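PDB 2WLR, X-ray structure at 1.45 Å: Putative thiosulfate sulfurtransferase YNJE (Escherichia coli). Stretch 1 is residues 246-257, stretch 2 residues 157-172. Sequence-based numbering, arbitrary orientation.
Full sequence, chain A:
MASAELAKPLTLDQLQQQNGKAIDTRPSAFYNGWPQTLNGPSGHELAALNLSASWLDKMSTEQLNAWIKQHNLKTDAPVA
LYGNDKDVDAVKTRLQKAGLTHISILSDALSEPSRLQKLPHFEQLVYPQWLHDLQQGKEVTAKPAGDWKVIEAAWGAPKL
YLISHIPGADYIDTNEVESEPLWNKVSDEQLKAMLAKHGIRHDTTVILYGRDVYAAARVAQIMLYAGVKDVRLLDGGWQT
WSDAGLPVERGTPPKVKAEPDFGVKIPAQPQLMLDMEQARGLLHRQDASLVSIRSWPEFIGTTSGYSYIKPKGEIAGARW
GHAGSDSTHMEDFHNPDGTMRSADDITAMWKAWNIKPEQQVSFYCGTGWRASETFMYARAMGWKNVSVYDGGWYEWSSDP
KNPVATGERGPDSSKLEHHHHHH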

# COMPACT_ATOMS: atom_id res chain seq x y z
N LEU A 246 -11.92 -15.69 -8.86
CA LEU A 246 -11.14 -16.00 -10.04
C LEU A 246 -10.49 -17.40 -9.96
O LEU A 246 -10.38 -17.96 -8.88
CB LEU A 246 -10.09 -14.90 -10.27
CG LEU A 246 -10.73 -13.58 -10.72
CD1 LEU A 246 -9.73 -12.45 -10.55
CD2 LEU A 246 -11.21 -13.60 -12.16
N PRO A 247 -10.07 -17.94 -11.12
CA PRO A 247 -9.50 -19.29 -11.08
C PRO A 247 -8.25 -19.39 -10.22
O PRO A 247 -7.55 -18.39 -9.97
CB PRO A 247 -9.14 -19.57 -12.55
CG PRO A 247 -9.90 -18.59 -13.35
CD PRO A 247 -10.07 -17.39 -12.48
N VAL A 248 -7.98 -20.60 -9.74
CA VAL A 248 -6.83 -20.85 -8.92
C VAL A 248 -6.11 -22.10 -9.37
O VAL A 248 -6.67 -22.92 -10.09
CB VAL A 248 -7.21 -20.98 -7.43
CG1 VAL A 248 -7.89 -19.69 -6.93
CG2 VAL A 248 -8.11 -22.21 -7.18
N GLU A 249 -4.85 -22.21 -8.95
CA GLU A 249 -4.07 -23.43 -9.13
C GLU A 249 -3.61 -23.95 -7.78
O GLU A 249 -3.66 -23.26 -6.78
CB GLU A 249 -2.90 -23.20 -10.09
CG GLU A 249 -3.35 -23.05 -11.53
CD GLU A 249 -2.24 -22.72 -12.52
OE1 GLU A 249 -1.08 -22.57 -12.09
OE2 GLU A 249 -2.53 -22.57 -13.73
N ARG A 250 -3.16 -25.19 -7.76
CA ARG A 250 -2.75 -25.83 -6.52
C ARG A 250 -1.45 -26.59 -6.74
O ARG A 250 -0.97 -26.74 -7.86
CB ARG A 250 -3.85 -26.77 -6.01
CG ARG A 250 -4.04 -28.05 -6.80
CD ARG A 250 -5.33 -28.78 -6.38
NE ARG A 250 -5.23 -29.47 -5.09
CZ ARG A 250 -5.60 -28.97 -3.89
NH1 ARG A 250 -6.11 -27.74 -3.76
NH2 ARG A 250 -5.45 -29.72 -2.80
N GLY A 251 -0.89 -27.05 -5.63
CA GLY A 251 0.31 -27.87 -5.66
C GLY A 251 1.63 -27.13 -5.55
O GLY A 251 1.70 -25.89 -5.38
N THR A 252 2.70 -27.90 -5.64
CA THR A 252 4.06 -27.40 -5.49
C THR A 252 4.40 -26.37 -6.58
O THR A 252 3.87 -26.44 -7.69
CB THR A 252 5.07 -28.57 -5.57
OG1 THR A 252 4.92 -29.21 -6.84
CG2 THR A 252 4.82 -29.57 -4.47
N PRO A 253 5.25 -25.38 -6.25
CA PRO A 253 5.63 -24.42 -7.30
C PRO A 253 6.26 -25.12 -8.52
O PRO A 253 7.17 -25.92 -8.35
CB PRO A 253 6.67 -23.51 -6.61
CG PRO A 253 6.45 -23.69 -5.17
CD PRO A 253 5.88 -25.07 -4.96
N PRO A 254 5.78 -24.80 -9.74
CA PRO A 254 6.38 -25.33 -10.97
C PRO A 254 7.83 -24.93 -11.14
O PRO A 254 8.24 -23.91 -10.60
CB PRO A 254 5.57 -24.66 -12.09
CG PRO A 254 4.29 -24.31 -11.47
CD PRO A 254 4.58 -23.98 -10.04
N LYS A 255 8.56 -25.69 -11.93
CA LYS A 255 9.93 -25.35 -12.31
C LYS A 255 9.96 -24.00 -13.00
O LYS A 255 9.14 -23.71 -13.86
CB LYS A 255 10.47 -26.41 -13.28
CG LYS A 255 11.87 -26.82 -12.99
CD LYS A 255 12.31 -27.93 -13.95
CE LYS A 255 13.39 -28.80 -13.33
NZ LYS A 255 14.25 -28.06 -12.39
N VAL A 256 10.91 -23.15 -12.59
CA VAL A 256 11.12 -21.88 -13.23
C VAL A 256 12.43 -21.93 -14.02
O VAL A 256 13.44 -22.42 -13.52
CB VAL A 256 11.11 -20.74 -12.19
CG1 VAL A 256 11.44 -19.41 -12.80
CG2 VAL A 256 9.74 -20.69 -11.49
N LYS A 257 12.39 -21.44 -15.25
CA LYS A 257 13.61 -21.25 -16.04
C LYS A 257 14.46 -20.18 -15.37
O LYS A 257 14.02 -19.04 -15.19
CB LYS A 257 13.29 -20.85 -17.50
CG LYS A 257 14.49 -20.97 -18.42
CD LYS A 257 14.22 -20.46 -19.84
CE LYS A 257 15.43 -20.73 -20.74
NZ LYS A 257 15.62 -19.74 -21.84
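Stretch 2 157-172: APKLYLISHIPGADYI

Stretch 1 is extended but has no regular helix or strand. Stretch 2 is more varied. It opens in a loop, makes a short, weakly bonded helix at about residues 160-163, passes through an extended piece and a type II turn from Ile 166 to Ala 169, and ends in a strand that includes Tyr 171 and Ile 172 and continues later in the chain. The two stretches together bury 807 Å².

The backbones run antiparallel about a single bridge between Glu 249 and His 165, with their CA atoms 5.4 Å apart; the CA atoms come closest, 4.4 Å, at Gly 251 and Leu 162. Glu 249 N donates to His 165 O at 2.9 Å, and His 165 N donates to Glu 249 O at 2.8 Å. The antiparallel course goes on toward the helix, where Gly 251 N donates to Leu 162 O at 2.8 Å in a nearly straight bond. Gly 251 has a positive phi, and at its backbone angles a CB would be jammed against the carbonyl oxygen of Arg 250.

Glu 249 has the largest covered area. Its side chain reaches the turn, where Gly 168 N donates to Glu 249 OE1 at 3.1 Å. The carboxylate also lies along Pro 167, with Glu 249 CD 3.5 Å from Pro 167 CA. Gly 168 sits in the turn with positive phi, which favours glycine. Pro 167 meets stretch 1 again further back, its CD 3.1 Å from Pro 247 O.

His 165 has its CA-to-CB bond sideways, but the end of the ring comes nearer to stretch 1. Glu 249 O lies over one ring face, and Glu 249 CB is 3.6 Å from His 165 CE1. At the ring edge, His 165 NE2 makes a weak hydrogen bond to Gly 251 O at 3.5 Å. The other ring nitrogen is used within stretch 2, as His 165 ND1 donates to Ile 166 O at 3.3 Å.

Pro 253 points toward stretch 2 and packs on a mixed surface. Its CG is 3.7 Å from Tyr 161 CE1 and 3.9 Å from Tyr 171 CB, and its CD is 4.2 Å from Pro 158 CG. The Tyr 161 ring presents its edge to Pro 253 N. Its hydroxyl donates to Ala 169 O across 2.5 Å from Tyr 161 OH, tying the helix to the turn.

Beyond Pro 253, one water donates to both Asp 170 OD1, at 2.9 Å, and Pro 254 O, at 2.7 Å. Val 256 CG2 rests 3.8 Å from Asp 170 CG.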

# COMPACT_ATOMS: atom_id res chain seq x y z
N ALA A 157 8.40 -22.41 4.00
CA ALA A 157 8.06 -23.22 2.84
C ALA A 157 6.59 -23.02 2.51
O ALA A 157 5.78 -22.69 3.40
CB ALA A 157 8.37 -24.71 3.12
N PRO A 158 6.23 -23.26 1.24
CA PRO A 158 4.84 -23.06 0.86
C PRO A 158 3.89 -23.82 1.76
O PRO A 158 4.08 -25.02 2.00
CB PRO A 158 4.77 -23.59 -0.57
CG PRO A 158 6.13 -23.82 -1.01
CD PRO A 158 7.08 -23.67 0.12
N LYS A 159 2.88 -23.11 2.27
CA LYS A 159 1.82 -23.70 3.09
C LYS A 159 0.50 -23.50 2.34
O LYS A 159 0.11 -24.34 1.54
CB LYS A 159 1.83 -23.10 4.50
CG LYS A 159 2.97 -23.65 5.41
CD LYS A 159 3.15 -22.81 6.68
CE LYS A 159 3.92 -21.47 6.43
NZ LYS A 159 5.37 -21.59 5.96
N LEU A 160 -0.15 -22.36 2.56
CA LEU A 160 -1.42 -22.09 1.91
C LEU A 160 -1.32 -22.12 0.38
O LEU A 160 -2.26 -22.55 -0.29
CB LEU A 160 -1.95 -20.75 2.40
CG LEU A 160 -2.47 -20.80 3.83
CD1 LEU A 160 -2.72 -19.36 4.31
CD2 LEU A 160 -3.70 -21.71 3.94
N TYR A 161 -0.20 -21.67 -0.16
CA TYR A 161 0.07 -21.72 -1.59
C TYR A 161 -0.17 -23.12 -2.17
O TYR A 161 -0.68 -23.25 -3.25
CB TYR A 161 1.51 -21.31 -1.88
CG TYR A 161 1.99 -21.45 -3.32
CD1 TYR A 161 2.42 -22.69 -3.83
CD2 TYR A 161 2.07 -20.36 -4.18
CE1 TYR A 161 2.88 -22.82 -5.12
CE2 TYR A 161 2.54 -20.49 -5.48
CZ TYR A 161 2.94 -21.74 -5.97
OH TYR A 161 3.40 -21.84 -7.26
N LEU A 162 0.20 -24.16 -1.43
CA LEU A 162 -0.01 -25.51 -1.97
C LEU A 162 -1.50 -25.85 -2.17
O LEU A 162 -1.84 -26.65 -3.05
CB LEU A 162 0.61 -26.56 -1.05
CG LEU A 162 2.12 -26.48 -0.83
CD1 LEU A 162 2.58 -27.53 0.20
CD2 LEU A 162 2.85 -26.63 -2.12
N ILE A 163 -2.36 -25.27 -1.35
CA ILE A 163 -3.80 -25.52 -1.42
C ILE A 163 -4.43 -24.70 -2.55
O ILE A 163 -5.21 -25.21 -3.34
CB ILE A 163 -4.47 -25.20 -0.08
CG1 ILE A 163 -3.86 -26.03 1.07
CG2 ILE A 163 -5.99 -25.43 -0.18
CD1 ILE A 163 -4.02 -27.51 0.92
N SER A 164 -4.11 -23.41 -2.59
CA SER A 164 -4.61 -22.51 -3.63
C SER A 164 -3.63 -21.35 -3.82
O SER A 164 -3.14 -20.80 -2.86
CB SER A 164 -5.97 -21.93 -3.23
OG SER A 164 -6.64 -21.43 -4.36
N HIS A 165 -3.37 -21.01 -5.07
CA HIS A 165 -2.59 -19.82 -5.45
C HIS A 165 -3.07 -19.27 -6.78
O HIS A 165 -3.89 -19.88 -7.49
CB HIS A 165 -1.07 -20.07 -5.47
CG HIS A 165 -0.64 -21.27 -6.25
ND1 HIS A 165 -0.39 -21.25 -7.60
CD2 HIS A 165 -0.32 -22.52 -5.83
CE1 HIS A 165 -0.01 -22.46 -7.99
NE2 HIS A 165 0.05 -23.24 -6.93
N ILE A 166 -2.56 -18.09 -7.12
CA ILE A 166 -2.93 -17.44 -8.37
C ILE A 166 -2.32 -18.25 -9.52
O ILE A 166 -1.18 -18.66 -9.44
CB ILE A 166 -2.48 -15.97 -8.36
CG1 ILE A 166 -3.29 -15.22 -7.33
CG2 ILE A 166 -2.60 -15.33 -9.75
CD1 ILE A 166 -2.88 -13.76 -7.20
N PRO A 167 -3.11 -18.50 -10.58
CA PRO A 167 -2.57 -19.32 -11.67
C PRO A 167 -1.29 -18.76 -12.24
O PRO A 167 -1.22 -17.56 -12.48
CB PRO A 167 -3.69 -19.28 -12.70
CG PRO A 167 -4.94 -19.11 -11.87
CD PRO A 167 -4.53 -18.16 -10.80
N GLY A 168 -0.29 -19.61 -12.41
CA GLY A 168 0.99 -19.19 -12.99
C GLY A 168 1.93 -18.52 -11.99
O GLY A 168 3.04 -18.12 -12.36
N ALA A 169 1.52 -18.44 -10.72
CA ALA A 169 2.36 -17.82 -9.70
C ALA A 169 3.44 -18.75 -9.19
O ALA A 169 3.20 -19.93 -8.92
CB ALA A 169 1.51 -17.34 -8.53
N ASP A 170 4.64 -18.19 -9.05
CA ASP A 170 5.78 -18.81 -8.38
C ASP A 170 5.61 -18.54 -6.87
O ASP A 170 4.63 -17.91 -6.46
CB ASP A 170 7.06 -18.20 -8.98
CG ASP A 170 8.35 -18.83 -8.50
OD1 ASP A 170 8.35 -19.98 -8.01
OD2 ASP A 170 9.39 -18.14 -8.68
N TYR A 171 6.52 -19.05 -6.05
CA TYR A 171 6.52 -18.81 -4.61
C TYR A 171 7.90 -18.43 -4.14
O TYR A 171 8.91 -19.03 -4.56
CB TYR A 171 6.09 -20.08 -3.87
CG TYR A 171 6.06 -19.93 -2.37
CD1 TYR A 171 4.92 -19.48 -1.72
CD2 TYR A 171 7.19 -20.23 -1.58
CE1 TYR A 171 4.89 -19.33 -0.35
CE2 TYR A 171 7.16 -20.08 -0.20
CZ TYR A 171 5.99 -19.65 0.42
OH TYR A 171 5.89 -19.49 1.78
N ILE A 172 7.98 -17.37 -3.33
CA ILE A 172 9.25 -16.99 -2.71
C ILE A 172 9.04 -17.05 -1.19
O ILE A 172 8.11 -16.45 -0.64
CB ILE A 172 9.75 -15.60 -3.12
CG1 ILE A 172 10.25 -15.60 -4.55
CG2 ILE A 172 10.89 -15.11 -2.18
CD1 ILE A 172 10.58 -14.23 -5.07
O HOH W 1 6.91 -21.76 -9.77